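Local coordinates for protein adenylation domain (PDB 5N9X) that is an adenylation domain of the AMP-binding (ANL) superfamily and binds adenosine-5'-triphosphate and threonine, at residues H346-E351 with D406-R411. Sequence-based numbering, arbitrary orientation.
With ATP (adenosine-5'-triphosphate), chain D.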
# COMPACT_ATOMS: atom_id res chain seq x y z
N HIS A 346 18.33 -7.16 -8.61
CA HIS A 346 17.26 -8.15 -8.66
C HIS A 346 17.62 -9.39 -9.45
O HIS A 346 18.61 -9.42 -10.17
CB HIS A 346 16.00 -7.52 -9.24
CG HIS A 346 16.07 -7.31 -10.73
ND1 HIS A 346 16.89 -6.36 -11.31
CD2 HIS A 346 15.41 -7.92 -11.75
CE1 HIS A 346 16.73 -6.40 -12.62
NE2 HIS A 346 15.85 -7.33 -12.91
N ARG A 347 16.79 -10.42 -9.30
CA ARG A 347 16.90 -11.68 -10.02
C ARG A 347 15.48 -12.05 -10.45
O ARG A 347 14.51 -11.68 -9.79
CB ARG A 347 17.52 -12.78 -9.13
CG ARG A 347 19.04 -12.75 -8.97
CD ARG A 347 19.58 -14.00 -8.24
NE ARG A 347 19.62 -15.20 -9.09
CZ ARG A 347 19.30 -16.44 -8.71
NH1 ARG A 347 18.89 -16.70 -7.48
NH2 ARG A 347 19.38 -17.44 -9.58
N ILE A 348 15.35 -12.77 -11.56
CA ILE A 348 14.10 -13.38 -11.94
C ILE A 348 14.38 -14.87 -11.94
O ILE A 348 15.17 -15.34 -12.74
CB ILE A 348 13.63 -12.91 -13.33
CG1 ILE A 348 13.71 -11.38 -13.40
CG2 ILE A 348 12.22 -13.39 -13.59
CD1 ILE A 348 13.40 -10.78 -14.78
N VAL A 349 13.76 -15.60 -11.01
CA VAL A 349 14.25 -16.93 -10.64
C VAL A 349 13.28 -18.08 -10.95
O VAL A 349 12.08 -18.02 -10.64
CB VAL A 349 14.62 -16.96 -9.13
CG1 VAL A 349 15.63 -18.05 -8.85
CG2 VAL A 349 15.20 -15.63 -8.71
N THR A 350 13.81 -19.13 -11.57
CA THR A 350 13.03 -20.31 -11.89
C THR A 350 12.80 -21.21 -10.68
O THR A 350 13.49 -21.09 -9.67
CB THR A 350 13.70 -21.12 -13.01
OG1 THR A 350 14.83 -21.84 -12.48
CG2 THR A 350 14.14 -20.21 -14.14
N GLU A 351 11.84 -22.12 -10.80
CA GLU A 351 11.50 -23.06 -9.74
C GLU A 351 12.73 -23.82 -9.25
O GLU A 351 12.83 -24.28 -8.11
CB GLU A 351 10.43 -24.02 -10.25
CG GLU A 351 9.46 -24.50 -9.21
CD GLU A 351 8.17 -25.00 -9.83
OE1 GLU A 351 7.68 -24.32 -10.77
OE2 GLU A 351 7.63 -26.04 -9.38
N ASP A 406 6.27 -13.13 -6.32
CA ASP A 406 5.57 -12.58 -7.48
C ASP A 406 6.24 -13.07 -8.76
O ASP A 406 7.47 -13.13 -8.84
CB ASP A 406 5.57 -11.05 -7.44
CG ASP A 406 4.49 -10.49 -6.54
OD1 ASP A 406 3.30 -10.78 -6.78
OD2 ASP A 406 4.83 -9.76 -5.58
N LEU A 407 5.43 -13.41 -9.76
CA LEU A 407 5.95 -13.83 -11.06
C LEU A 407 6.03 -12.66 -12.05
O LEU A 407 5.03 -11.97 -12.29
CB LEU A 407 5.07 -14.95 -11.65
CG LEU A 407 4.84 -16.15 -10.72
CD1 LEU A 407 3.96 -17.20 -11.35
CD2 LEU A 407 6.18 -16.76 -10.32
N VAL A 408 7.22 -12.45 -12.62
CA VAL A 408 7.46 -11.44 -13.65
C VAL A 408 8.31 -12.00 -14.81
O VAL A 408 8.91 -13.07 -14.70
CB VAL A 408 8.18 -10.20 -13.08
CG1 VAL A 408 7.47 -9.66 -11.87
CG2 VAL A 408 9.62 -10.53 -12.74
N SER A 409 8.36 -11.24 -15.92
CA SER A 409 9.29 -11.53 -17.03
C SER A 409 10.04 -10.27 -17.43
O SER A 409 9.53 -9.16 -17.31
CB SER A 409 8.56 -12.09 -18.25
OG SER A 409 7.29 -11.49 -18.42
N ARG A 410 11.28 -10.45 -17.88
CA ARG A 410 12.01 -9.36 -18.50
C ARG A 410 11.72 -9.38 -20.00
O ARG A 410 12.15 -10.31 -20.69
CB ARG A 410 13.51 -9.47 -18.24
CG ARG A 410 14.32 -8.47 -19.05
CD ARG A 410 15.77 -8.87 -19.24
NE ARG A 410 16.29 -8.23 -20.46
CZ ARG A 410 17.39 -7.50 -20.53
NH1 ARG A 410 18.15 -7.30 -19.46
NH2 ARG A 410 17.75 -6.96 -21.70
N ARG A 411 10.98 -8.37 -20.48
CA ARG A 411 10.67 -8.21 -21.91
C ARG A 411 11.89 -7.61 -22.59
O ARG A 411 12.71 -6.97 -21.93
CB ARG A 411 9.44 -7.31 -22.13
CG ARG A 411 9.75 -5.79 -22.31
CD ARG A 411 8.53 -4.85 -22.18
NE ARG A 411 7.30 -5.46 -22.70
CZ ARG A 411 6.14 -4.82 -22.90
NH1 ARG A 411 6.04 -3.52 -22.65
NH2 ARG A 411 5.09 -5.49 -23.36
PG ATP D . 1.92 -9.82 2.23
O1G ATP D . 2.53 -10.74 1.18
O2G ATP D . 1.37 -10.53 3.43
O3G ATP D . 2.81 -8.68 2.68
PB ATP D . 0.46 -7.99 0.48
O1B ATP D . 0.95 -8.68 -0.80
O2B ATP D . -0.82 -7.21 0.46
O3B ATP D . 0.53 -9.19 1.58
PA ATP D . 1.89 -5.62 0.58
O1A ATP D . 3.38 -5.41 0.74
O2A ATP D . 0.95 -4.55 1.12
O3A ATP D . 1.54 -7.05 1.19
O5' ATP D . 1.46 -5.96 -0.96
C5' ATP D . 2.36 -6.14 -2.05
C4' ATP D . 1.76 -7.10 -3.08
O4' ATP D . 0.89 -6.42 -3.97
C3' ATP D . 2.78 -7.85 -3.92
O3' ATP D . 2.82 -9.19 -3.43
C2' ATP D . 2.24 -7.83 -5.33
O2' ATP D . 1.68 -9.11 -5.61
C1' ATP D . 1.13 -6.81 -5.33
N9 ATP D . 1.49 -5.59 -6.12
C8 ATP D . 1.94 -4.43 -5.60
N7 ATP D . 2.18 -3.50 -6.55
C5 ATP D . 1.86 -4.06 -7.73
C6 ATP D . 1.86 -3.60 -9.14
N6 ATP D . 2.28 -2.36 -9.45
N1 ATP D . 1.46 -4.47 -10.08
C2 ATP D . 1.08 -5.72 -9.75
N3 ATP D . 1.03 -6.22 -8.49
C4 ATP D . 1.40 -5.44 -7.44
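Two strands of one mixed sheet meet here, and I348 on strand 345-349 packs on V408 and R410 of strand 400-410. The two are not neighbours in the sheet; strand 362-367 pairs with both. The axes of segments 346-349 and 406-410 pass 7.8 Å apart at 101°, and no hydrogen bond joins them. I348 carries the contact with both branches. Its CG2, anti to the backbone N, lies 3.5 Å from V408 O and 4.0 Å from V408 CG2. Its other branch, CG1 to CD1, reaches farther along the strand, and CD1 rests 3.7 Å from R410 CB. The I348 side chain crosses those of V408 and R410 at about a right angle. R410 meets CD1 with its CB and backbone N. The chain from CG to NE is extended and carries the guanidinium away from I348. L416 and A356 also touch I348, while I337 packs on V408. S409 points away from I348, and its OG is hydrogen-bonded to Q419. Two residues before V408 on the same strand, D406 holds the ribose of ATP. D406 OD1 accepts from O2' at 2.6 Å and OD2 from O3' at 3.0 Å. Y418 also bonds to OD1 and Y311 to OD2, which should fix the rotation of the carboxylate. The strand thus joins two kinds of chemistry: polar bonds grip the nucleotide at D406, and methyl groups pack on side chain and backbone at V408 and R410.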